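Local coordinates for alpha-L-rhamnosidase (Streptomyces avermitilis, PDB 3W5M), which hydrolyses terminal non-reducing alpha-L-rhamnose residues from alpha-L-rhamnosides such as the citrus flavonoids naringin, rutin and hesperidin and the arabinogalactan-protein gum arabic, at residues S119-I123 / R414-G418; G418-A424 / D455-V461; L328-N334 / N370-V376; V376-A382 / Y393-L399. The contacts are given in a common frame with arbitrary orientation. Residue numbers count along the deposited sequence, not the author numbering.

Contact 1 (S119-I123 / R414-G418); sequences SAKWI and RITSG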
# COMPACT_ATOMS: atom_id res chain seq x y z
N SER A 119 -17.12 -16.10 18.84
CA SER A 119 -18.41 -15.82 19.43
C SER A 119 -18.65 -14.30 19.62
O SER A 119 -19.72 -13.87 20.06
CB SER A 119 -18.54 -16.56 20.75
OG SER A 119 -17.54 -16.10 21.63
N ALA A 120 -17.63 -13.50 19.30
CA ALA A 120 -17.72 -12.05 19.38
C ALA A 120 -18.82 -11.51 18.44
O ALA A 120 -19.17 -12.16 17.46
CB ALA A 120 -16.36 -11.44 19.04
N LYS A 121 -19.36 -10.33 18.75
CA LYS A 121 -20.30 -9.62 17.87
C LYS A 121 -19.69 -8.34 17.31
O LYS A 121 -18.93 -7.64 18.00
CB LYS A 121 -21.59 -9.22 18.62
CG LYS A 121 -22.18 -10.26 19.56
CD LYS A 121 -22.74 -11.47 18.83
CE LYS A 121 -23.72 -12.19 19.75
NZ LYS A 121 -23.75 -13.65 19.49
N TRP A 122 -20.06 -8.02 16.07
CA TRP A 122 -19.65 -6.75 15.48
C TRP A 122 -20.32 -5.61 16.21
O TRP A 122 -21.54 -5.59 16.36
CB TRP A 122 -20.02 -6.71 14.02
CG TRP A 122 -19.22 -7.64 13.18
CD1 TRP A 122 -19.57 -8.92 12.76
CD2 TRP A 122 -17.94 -7.37 12.64
NE1 TRP A 122 -18.56 -9.45 11.99
CE2 TRP A 122 -17.56 -8.52 11.88
CE3 TRP A 122 -17.05 -6.28 12.71
CZ2 TRP A 122 -16.33 -8.60 11.22
CZ3 TRP A 122 -15.83 -6.37 12.05
CH2 TRP A 122 -15.49 -7.52 11.32
N ILE A 123 -19.53 -4.62 16.64
CA ILE A 123 -20.10 -3.45 17.29
C ILE A 123 -19.59 -2.14 16.68
O ILE A 123 -18.46 -2.07 16.18
CB ILE A 123 -19.86 -3.42 18.81
CG1 ILE A 123 -18.35 -3.40 19.12
CG2 ILE A 123 -20.60 -4.56 19.52
CD1 ILE A 123 -18.05 -3.24 20.60
N ARG A 414 -13.66 -16.00 28.30
CA ARG A 414 -13.70 -15.32 27.01
C ARG A 414 -14.45 -13.99 27.15
O ARG A 414 -15.60 -13.95 27.61
CB ARG A 414 -14.37 -16.24 25.96
CG ARG A 414 -14.24 -15.71 24.55
CD ARG A 414 -15.00 -16.59 23.58
NE ARG A 414 -14.36 -17.89 23.44
CZ ARG A 414 -14.65 -18.78 22.50
NH1 ARG A 414 -15.57 -18.51 21.58
NH2 ARG A 414 -14.03 -19.94 22.47
N ILE A 415 -13.80 -12.90 26.77
CA ILE A 415 -14.40 -11.57 26.83
C ILE A 415 -14.54 -11.13 25.38
O ILE A 415 -13.60 -11.28 24.60
CB ILE A 415 -13.50 -10.58 27.63
CG1 ILE A 415 -13.19 -11.12 29.05
CG2 ILE A 415 -14.10 -9.19 27.64
CD1 ILE A 415 -14.41 -11.29 29.94
N THR A 416 -15.72 -10.66 24.99
CA THR A 416 -15.92 -10.27 23.59
C THR A 416 -16.57 -8.92 23.44
O THR A 416 -17.26 -8.42 24.34
CB THR A 416 -16.80 -11.30 22.82
OG1 THR A 416 -18.06 -11.38 23.46
CG2 THR A 416 -16.17 -12.69 22.79
N SER A 417 -16.37 -8.34 22.25
CA SER A 417 -17.17 -7.25 21.77
C SER A 417 -18.63 -7.68 21.72
O SER A 417 -18.96 -8.82 21.30
CB SER A 417 -16.70 -6.83 20.37
OG SER A 417 -16.68 -7.91 19.44
N GLY A 418 -19.48 -6.76 22.14
CA GLY A 418 -20.92 -6.97 22.25
C GLY A 418 -21.65 -5.81 22.92
O GLY A 418 -21.05 -4.75 23.16
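Ser119 opens the contact at its exposed end, where its OG accepts a hydrogen bond from Arg414 NH1 at 3.1 Å, lying near the plane of the guanidinium. Ala120 packs on Thr416, CB to CB 3.8 Å, and its own CB also comes within 3.6 Å of Ser417 OG. Lys121 uses only its backbone for polar contact: its N donates to Ser417 O at 3.0 Å, and its O receives the hydroxyl of Ser417 OG at 2.7 Å, while the amino end of its side chain runs away from 414-418. Ile123, where the chain enters strand 123-124, turns inward, with CD1 3.8 Å from Ser417 CB and CG2 3.6 Å from Gly418 N. The loop before strand 123-124 thus lies along the end of edge strand 412-416 of the beta-sandwich, where Gln402 and Leu400 of strand 398-407 also meet it. Ser417, bonded to Lys121 through both backbone O and side-chain OG, joins loop to strand end without a regular strand pairing.

Contact 2 (G418-A424 / D455-V461); sequences GPDWRAA and DRAWLAV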
# COMPACT_ATOMS: atom_id res chain seq x y z
N GLY A 418 -19.48 -6.76 22.14
CA GLY A 418 -20.92 -6.97 22.25
C GLY A 418 -21.65 -5.81 22.92
O GLY A 418 -21.05 -4.75 23.16
N PRO A 419 -22.95 -5.99 23.20
CA PRO A 419 -23.86 -4.89 23.52
C PRO A 419 -23.53 -4.15 24.81
O PRO A 419 -23.97 -3.01 24.97
CB PRO A 419 -25.23 -5.59 23.65
CG PRO A 419 -25.09 -6.85 22.83
CD PRO A 419 -23.67 -7.28 23.13
N ASP A 420 -22.75 -4.76 25.70
CA ASP A 420 -22.44 -4.13 26.97
C ASP A 420 -21.29 -3.08 26.88
O ASP A 420 -21.01 -2.36 27.85
CB ASP A 420 -22.19 -5.19 28.07
CG ASP A 420 -21.28 -6.37 27.61
OD1 ASP A 420 -21.01 -6.58 26.38
OD2 ASP A 420 -20.86 -7.13 28.52
N TRP A 421 -20.62 -2.98 25.73
CA TRP A 421 -19.54 -1.99 25.56
C TRP A 421 -20.09 -0.56 25.51
O TRP A 421 -21.25 -0.32 25.17
CB TRP A 421 -18.74 -2.29 24.25
CG TRP A 421 -17.80 -3.48 24.35
CD1 TRP A 421 -18.12 -4.76 24.81
CD2 TRP A 421 -16.44 -3.53 23.95
NE1 TRP A 421 -17.02 -5.57 24.73
CE2 TRP A 421 -15.97 -4.84 24.22
CE3 TRP A 421 -15.54 -2.58 23.41
CZ2 TRP A 421 -14.66 -5.23 23.94
CZ3 TRP A 421 -14.24 -2.98 23.13
CH2 TRP A 421 -13.81 -4.28 23.40
N ARG A 422 -19.24 0.42 25.84
CA ARG A 422 -19.66 1.81 25.86
C ARG A 422 -18.72 2.64 24.97
O ARG A 422 -17.60 2.24 24.76
CB ARG A 422 -19.69 2.31 27.31
CG ARG A 422 -20.80 1.58 28.07
CD ARG A 422 -20.90 1.95 29.53
NE ARG A 422 -21.44 3.29 29.76
CZ ARG A 422 -22.69 3.67 29.52
NH1 ARG A 422 -23.58 2.84 28.99
NH2 ARG A 422 -23.05 4.92 29.81
N ALA A 423 -19.23 3.75 24.47
CA ALA A 423 -18.57 4.58 23.46
C ALA A 423 -18.60 6.06 23.78
O ALA A 423 -19.54 6.55 24.44
CB ALA A 423 -19.18 4.30 22.08
N ALA A 424 -17.57 6.77 23.31
CA ALA A 424 -17.47 8.23 23.44
C ALA A 424 -16.69 8.75 22.25
O ALA A 424 -15.90 7.99 21.65
CB ALA A 424 -16.78 8.61 24.72
N ASP A 455 -17.22 5.74 33.16
CA ASP A 455 -17.85 5.89 31.84
C ASP A 455 -19.39 5.99 31.85
O ASP A 455 -20.05 5.68 30.85
CB ASP A 455 -17.36 4.79 30.85
CG ASP A 455 -17.77 3.36 31.26
OD1 ASP A 455 -18.48 3.19 32.28
OD2 ASP A 455 -17.37 2.40 30.53
N ARG A 456 -19.98 6.44 32.95
CA ARG A 456 -21.44 6.50 33.05
C ARG A 456 -22.11 7.40 32.01
O ARG A 456 -23.25 7.15 31.63
CB ARG A 456 -21.88 6.88 34.47
CG ARG A 456 -22.13 5.68 35.38
CD ARG A 456 -21.60 5.94 36.79
NE ARG A 456 -21.92 7.29 37.26
CZ ARG A 456 -21.19 7.99 38.13
NH1 ARG A 456 -20.07 7.49 38.65
NH2 ARG A 456 -21.57 9.21 38.47
N ALA A 457 -21.39 8.43 31.56
CA ALA A 457 -21.89 9.32 30.51
C ALA A 457 -21.39 8.97 29.09
O ALA A 457 -21.60 9.73 28.15
CB ALA A 457 -21.57 10.77 30.85
N TRP A 458 -20.71 7.84 28.95
CA TRP A 458 -20.49 7.24 27.63
C TRP A 458 -21.80 6.62 27.09
O TRP A 458 -22.76 6.45 27.85
CB TRP A 458 -19.37 6.21 27.73
CG TRP A 458 -18.00 6.81 27.87
CD1 TRP A 458 -17.64 7.91 28.63
CD2 TRP A 458 -16.79 6.34 27.27
NE1 TRP A 458 -16.29 8.15 28.50
CE2 TRP A 458 -15.75 7.20 27.68
CE3 TRP A 458 -16.49 5.28 26.40
CZ2 TRP A 458 -14.43 7.04 27.25
CZ3 TRP A 458 -15.19 5.12 25.97
CH2 TRP A 458 -14.16 6.00 26.41
N LEU A 459 -21.88 6.29 25.80
CA LEU A 459 -23.14 5.78 25.24
C LEU A 459 -23.06 4.29 24.95
O LEU A 459 -21.99 3.79 24.63
CB LEU A 459 -23.50 6.54 23.97
CG LEU A 459 -23.59 8.06 24.09
CD1 LEU A 459 -23.72 8.71 22.72
CD2 LEU A 459 -24.76 8.43 25.01
N ALA A 460 -24.19 3.57 25.06
CA ALA A 460 -24.22 2.17 24.66
C ALA A 460 -23.81 2.06 23.19
O ALA A 460 -24.23 2.89 22.36
CB ALA A 460 -25.62 1.57 24.86
N VAL A 461 -22.96 1.08 22.88
CA VAL A 461 -22.66 0.73 21.48
C VAL A 461 -23.89 0.15 20.79
O VAL A 461 -24.87 -0.18 21.44
CB VAL A 461 -21.50 -0.28 21.38
CG1 VAL A 461 -20.22 0.34 21.89
CG2 VAL A 461 -21.83 -1.58 22.10
O HOH W 1 -25.91 -1.98 23.20
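Ala424 CB rests over the face of the Trp458 indole, 3.5 Å from the centroid of the six-membered ring, a CH-pi contact at one end of the pair, where Trp458 is buried. At the other end Val461 CG1 meets Trp421 CB at 3.8 Å and Ala423 CB at 4.1 Å. Between these apolar groups runs a short antiparallel pairing of strands 422-424 and 459-463, within the sheet of the beta-sandwich in which 422-424 also borders strand 303-311. Ala423 and Leu459 form the hydrogen-bonded pair, Ala423 N to Leu459 O 2.8 Å and Leu459 N to Ala423 O 2.7 Å; Val461 N to Trp421 O, 3.2 Å, continues it. A type I turn precedes each strand, Gly418-Trp421 and Asp455-Trp458. A water donates to both Pro419 O and Val461 O. Beside the second turn, Arg422 NE donates to Asp455 O at 3.0 Å and NH2 to the same oxygen at 3.3 Å, with a weak bond from NH2 to Arg456 O. The Asp455 carboxylate is mainly paired with Arg306, its link to Arg422 being long. Arg422 therefore holds the turn chiefly through main-chain carbonyls, rather than through charge pairing.

Contact 3 (L328-N334 / N370-V376); sequences LYEAHLN and NALAAYV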
# COMPACT_ATOMS: atom_id res chain seq x y z
N LEU A 328 -10.73 0.65 10.70
CA LEU A 328 -9.40 0.45 11.25
C LEU A 328 -9.57 0.50 12.76
O LEU A 328 -10.51 1.13 13.23
CB LEU A 328 -8.43 1.61 10.87
CG LEU A 328 -8.24 1.95 9.38
CD1 LEU A 328 -7.42 3.24 9.31
CD2 LEU A 328 -7.52 0.83 8.66
N TYR A 329 -8.65 -0.13 13.48
CA TYR A 329 -8.74 -0.13 14.94
C TYR A 329 -7.33 -0.09 15.54
O TYR A 329 -6.32 -0.44 14.88
CB TYR A 329 -9.51 -1.35 15.47
CG TYR A 329 -8.72 -2.62 15.38
CD1 TYR A 329 -8.60 -3.31 14.14
CD2 TYR A 329 -8.04 -3.12 16.47
CE1 TYR A 329 -7.83 -4.44 14.03
CE2 TYR A 329 -7.26 -4.27 16.36
CZ TYR A 329 -7.17 -4.92 15.14
OH TYR A 329 -6.40 -6.06 15.02
N GLU A 330 -7.29 0.31 16.81
CA GLU A 330 -6.10 0.15 17.64
C GLU A 330 -6.64 -0.21 19.00
O GLU A 330 -7.49 0.51 19.51
CB GLU A 330 -5.35 1.46 17.76
CG GLU A 330 -4.03 1.33 18.49
CD GLU A 330 -3.36 2.69 18.64
OE1 GLU A 330 -3.67 3.43 19.60
OE2 GLU A 330 -2.56 3.03 17.75
N ALA A 331 -6.18 -1.33 19.54
CA ALA A 331 -6.69 -1.85 20.78
C ALA A 331 -5.72 -1.57 21.90
O ALA A 331 -4.49 -1.50 21.69
CB ALA A 331 -6.92 -3.34 20.68
N HIS A 332 -6.29 -1.47 23.09
CA HIS A 332 -5.59 -1.19 24.34
C HIS A 332 -6.13 -2.11 25.42
O HIS A 332 -7.33 -2.43 25.43
CB HIS A 332 -5.86 0.27 24.74
CG HIS A 332 -5.18 1.26 23.85
ND1 HIS A 332 -5.64 1.55 22.58
CD2 HIS A 332 -4.05 1.98 24.03
CE1 HIS A 332 -4.81 2.42 22.01
NE2 HIS A 332 -3.84 2.69 22.87
N LEU A 333 -5.25 -2.56 26.32
CA LEU A 333 -5.67 -3.44 27.40
C LEU A 333 -4.93 -2.97 28.69
O LEU A 333 -3.70 -2.94 28.71
CB LEU A 333 -5.32 -4.89 27.05
CG LEU A 333 -5.60 -5.96 28.11
CD1 LEU A 333 -7.09 -6.12 28.36
CD2 LEU A 333 -5.01 -7.29 27.68
N ASN A 334 -5.71 -2.58 29.69
CA ASN A 334 -5.16 -2.19 31.02
C ASN A 334 -4.05 -1.15 30.90
O ASN A 334 -2.94 -1.34 31.40
CB ASN A 334 -4.66 -3.43 31.76
CG ASN A 334 -5.78 -4.40 32.06
OD1 ASN A 334 -5.60 -5.63 31.99
ND2 ASN A 334 -6.95 -3.87 32.39
N ASN A 370 -10.20 -5.41 34.92
CA ASN A 370 -9.52 -5.28 33.64
C ASN A 370 -10.34 -4.33 32.76
O ASN A 370 -11.55 -4.18 32.96
CB ASN A 370 -9.42 -6.64 32.93
CG ASN A 370 -8.42 -7.57 33.58
OD1 ASN A 370 -7.31 -7.73 33.08
ND2 ASN A 370 -8.82 -8.25 34.66
N ALA A 371 -9.67 -3.67 31.82
CA ALA A 371 -10.37 -2.88 30.81
C ALA A 371 -9.79 -3.21 29.41
O ALA A 371 -8.58 -3.26 29.22
CB ALA A 371 -10.19 -1.40 31.10
N LEU A 372 -10.68 -3.45 28.46
CA LEU A 372 -10.28 -3.63 27.05
C LEU A 372 -10.89 -2.45 26.29
O LEU A 372 -12.01 -2.03 26.57
CB LEU A 372 -10.76 -4.98 26.52
CG LEU A 372 -10.43 -5.32 25.07
CD1 LEU A 372 -8.93 -5.48 24.91
CD2 LEU A 372 -11.15 -6.60 24.66
N ALA A 373 -10.14 -1.87 25.36
CA ALA A 373 -10.58 -0.62 24.77
C ALA A 373 -10.08 -0.55 23.33
O ALA A 373 -9.08 -1.17 23.02
CB ALA A 373 -10.01 0.54 25.54
N ALA A 374 -10.76 0.22 22.49
CA ALA A 374 -10.25 0.39 21.10
C ALA A 374 -10.67 1.72 20.51
O ALA A 374 -11.74 2.21 20.81
CB ALA A 374 -10.68 -0.78 20.20
N TYR A 375 -9.81 2.29 19.64
CA TYR A 375 -10.22 3.31 18.71
C TYR A 375 -10.71 2.57 17.48
O TYR A 375 -10.12 1.56 17.12
CB TYR A 375 -9.04 4.16 18.26
CG TYR A 375 -8.63 5.18 19.30
CD1 TYR A 375 -9.44 6.30 19.54
CD2 TYR A 375 -7.44 5.05 19.99
CE1 TYR A 375 -9.08 7.24 20.50
CE2 TYR A 375 -7.07 6.00 20.96
CZ TYR A 375 -7.90 7.09 21.19
OH TYR A 375 -7.60 8.06 22.15
N VAL A 376 -11.78 3.09 16.89
CA VAL A 376 -12.36 2.51 15.66
C VAL A 376 -12.58 3.62 14.62
O VAL A 376 -13.36 4.53 14.87
CB VAL A 376 -13.71 1.82 15.95
CG1 VAL A 376 -14.22 1.17 14.64
CG2 VAL A 376 -13.54 0.81 17.06
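Five backbone hydrogen bonds join 328-334 to 370-376: Glu330 N to Tyr375 O 3.1 Å, Tyr375 N to Glu330 O 2.9 Å, His332 N to Ala373 O 2.8 Å, Ala373 N to His332 O 2.9 Å, and Asn334 N to Ala371 O 3.0 Å. CA-H...O contacts alternate with these bonds and extend past them, the shortest from Tyr329 CA to Tyr375 O at 3.1 Å. The strands are antiparallel, their axes 4.5 Å apart at closest approach and 162° between directions, as neighbours in one sheet of the beta-sandwich; strand 303-311 flanks 368-377 on its other side. One face of the pair carries Tyr329, Ala331, Leu333, Leu372, Ala374 and Val376, and looks onto the opposing sheet, where Leu399 meets Tyr329, Ala374 and Val376, and Leu321 meets Ala331. Leu333 CD1 touches Leu372 CD1 at 4.0 Å. Small Ala331 and Ala374 form the closest CA pair, 4.2 Å apart. The other face bears Glu330, His332, Ala373 and Tyr375. Here Glu330 OE1 lies at the edge of the Tyr375 ring, 4.1 Å from CD2, but its salt bridge is to Arg564, while Tyr375 OH bonds Gln304 and its ring meets Trp448 edge-to-face.

Contact 4 (V376-A382 / Y393-L399); sequences VAPGWYA and YGERPAL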
# COMPACT_ATOMS: atom_id res chain seq x y z
N VAL A 376 -11.78 3.09 16.89
CA VAL A 376 -12.36 2.51 15.66
C VAL A 376 -12.58 3.62 14.62
O VAL A 376 -13.36 4.53 14.87
CB VAL A 376 -13.71 1.82 15.95
CG1 VAL A 376 -14.22 1.17 14.64
CG2 VAL A 376 -13.54 0.81 17.06
N ALA A 377 -11.92 3.52 13.45
CA ALA A 377 -11.92 4.61 12.45
C ALA A 377 -12.44 4.13 11.10
O ALA A 377 -12.47 2.94 10.87
CB ALA A 377 -10.49 5.14 12.24
N PRO A 378 -12.78 5.06 10.18
CA PRO A 378 -13.31 4.67 8.84
C PRO A 378 -12.39 3.89 7.90
O PRO A 378 -12.87 2.96 7.25
CB PRO A 378 -13.69 6.03 8.21
CG PRO A 378 -13.83 6.96 9.38
CD PRO A 378 -12.79 6.53 10.35
N GLY A 379 -11.10 4.27 7.79
CA GLY A 379 -10.14 3.55 6.92
C GLY A 379 -10.60 3.44 5.48
O GLY A 379 -11.23 4.35 4.94
N TRP A 380 -10.30 2.31 4.85
CA TRP A 380 -10.70 2.05 3.48
C TRP A 380 -12.15 1.61 3.42
O TRP A 380 -12.83 1.79 2.40
CB TRP A 380 -9.86 0.91 2.89
CG TRP A 380 -8.43 1.22 2.62
CD1 TRP A 380 -7.89 1.82 1.49
CD2 TRP A 380 -7.34 0.90 3.46
NE1 TRP A 380 -6.53 1.88 1.60
CE2 TRP A 380 -6.16 1.33 2.80
CE3 TRP A 380 -7.23 0.33 4.73
CZ2 TRP A 380 -4.88 1.19 3.37
CZ3 TRP A 380 -5.95 0.16 5.28
CH2 TRP A 380 -4.79 0.60 4.61
N TYR A 381 -12.63 1.02 4.51
CA TYR A 381 -14.00 0.54 4.57
C TYR A 381 -15.04 1.68 4.36
O TYR A 381 -15.99 1.54 3.60
CB TYR A 381 -14.22 -0.18 5.89
CG TYR A 381 -15.62 -0.72 6.03
CD1 TYR A 381 -15.97 -1.92 5.42
CD2 TYR A 381 -16.57 0.00 6.74
CE1 TYR A 381 -17.27 -2.40 5.53
CE2 TYR A 381 -17.87 -0.47 6.86
CZ TYR A 381 -18.21 -1.68 6.25
OH TYR A 381 -19.51 -2.12 6.36
N ALA A 382 -14.83 2.81 5.03
CA ALA A 382 -15.85 3.87 5.06
C ALA A 382 -15.30 5.27 4.73
O ALA A 382 -16.07 6.19 4.48
CB ALA A 382 -16.57 3.87 6.41
N TYR A 393 -17.54 0.72 1.10
CA TYR A 393 -18.03 -0.59 1.53
C TYR A 393 -19.17 -0.50 2.56
O TYR A 393 -19.95 -1.44 2.74
CB TYR A 393 -16.89 -1.45 2.10
CG TYR A 393 -15.76 -1.73 1.12
CD1 TYR A 393 -14.69 -0.87 1.01
CD2 TYR A 393 -15.78 -2.87 0.31
CE1 TYR A 393 -13.64 -1.12 0.14
CE2 TYR A 393 -14.76 -3.12 -0.59
CZ TYR A 393 -13.68 -2.27 -0.67
OH TYR A 393 -12.65 -2.52 -1.55
N GLY A 394 -19.22 0.61 3.28
CA GLY A 394 -20.22 0.80 4.32
C GLY A 394 -20.12 2.21 4.86
O GLY A 394 -19.21 2.97 4.47
N GLU A 395 -21.03 2.56 5.76
CA GLU A 395 -21.15 3.95 6.22
C GLU A 395 -20.48 4.21 7.55
O GLU A 395 -20.10 5.34 7.84
CB GLU A 395 -22.62 4.34 6.42
CG GLU A 395 -23.53 4.08 5.23
CD GLU A 395 -23.58 5.24 4.26
OE1 GLU A 395 -23.59 6.41 4.71
OE2 GLU A 395 -23.62 4.99 3.03
N ARG A 396 -20.41 3.18 8.39
CA ARG A 396 -19.93 3.32 9.77
C ARG A 396 -18.95 2.21 10.04
O ARG A 396 -19.20 1.05 9.67
CB ARG A 396 -21.08 3.16 10.77
CG ARG A 396 -22.07 4.31 10.79
CD ARG A 396 -23.37 3.92 11.46
NE ARG A 396 -24.50 4.28 10.61
CZ ARG A 396 -25.02 3.49 9.67
NH1 ARG A 396 -24.51 2.28 9.46
NH2 ARG A 396 -26.04 3.90 8.93
N PRO A 397 -17.85 2.54 10.74
CA PRO A 397 -16.96 1.44 11.07
C PRO A 397 -17.42 0.55 12.23
O PRO A 397 -18.18 0.97 13.13
CB PRO A 397 -15.62 2.14 11.39
CG PRO A 397 -16.01 3.51 11.78
CD PRO A 397 -17.26 3.85 11.02
N ALA A 398 -16.94 -0.68 12.20
CA ALA A 398 -17.29 -1.68 13.19
C ALA A 398 -16.08 -2.46 13.67
O ALA A 398 -15.12 -2.64 12.93
CB ALA A 398 -18.37 -2.62 12.62
N LEU A 399 -16.14 -2.91 14.92
CA LEU A 399 -15.09 -3.67 15.61
C LEU A 399 -15.54 -5.09 15.93
O LEU A 399 -16.68 -5.31 16.36
CB LEU A 399 -14.73 -2.96 16.94
CG LEU A 399 -13.71 -3.66 17.83
CD1 LEU A 399 -12.29 -3.64 17.26
CD2 LEU A 399 -13.74 -3.08 19.25
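A loop connection between the two sheets of a beta-sandwich is gathered in here: strand 368-377 ends, a short helical turn 379-382 follows, and the chain returns through 393-397 into strand 398-407 of the opposite sheet. Val376, chi1 t, points both methyls at the returning chain, CG1 3.7 Å from Pro397 CB and CG2 4.0 Å from Leu399 CB. Pro397 directs its ring inward, its CB also 3.3 Å from Ala377 O. Tyr381, with chi1 at 180°, swings its ring back across the loop: one face lies over Tyr393 C and Gly394 N, CD1 packs 3.5 Å from Tyr393 CB, and CE2 approaches Arg396 O to 3.5 Å near the ring plane. A side chain on Gly394 would run into Tyr381 OH. Tyr393, chi1 m, turns its ring edge to the carbonyls of Trp380 and Tyr381, and its hydroxyl bonds Trp347. Trp380, also chi1 m, leads its indole away to stack on Trp347; its side chain is about 10 Å from those of rhamnose-binding Asp630 and of Glu636, the probable proton donor. Arg396, whose CB points away from 376-382, forms salt bridges with Asp465 and Glu131. The backbone closes the loop through Tyr381 O, which accepts Tyr393 N at 3.1 Å and, weakly, Gly394 N at 3.4 Å.

In the fold
Contact 3 is wholly buried and contact 4 largely so, whereas contacts 1 and 2 each mix buried and exposed residues. Contacts 3 and 4 share Val376 and strand 368-377, the first using it for regular sheet pairing, the second where it gives way to loop. Contacts 1 and 2 share Gly418, at which the chain passes from strand 412-416 of one sheet to 422-424 of the other. Trp421 ties the set together in the sandwich interior: it touches Ile123 of contact 1, Leu372 of contact 3 and Leu399 of contact 4. Contact 1 mixes a backbone bond with hydroxyl and guanidinium bonds; contact 2 adds an arginine on turn carbonyls to a short strand pairing; contact 3 relies on backbone bonds, contact 4 mostly on aromatic and proline packing.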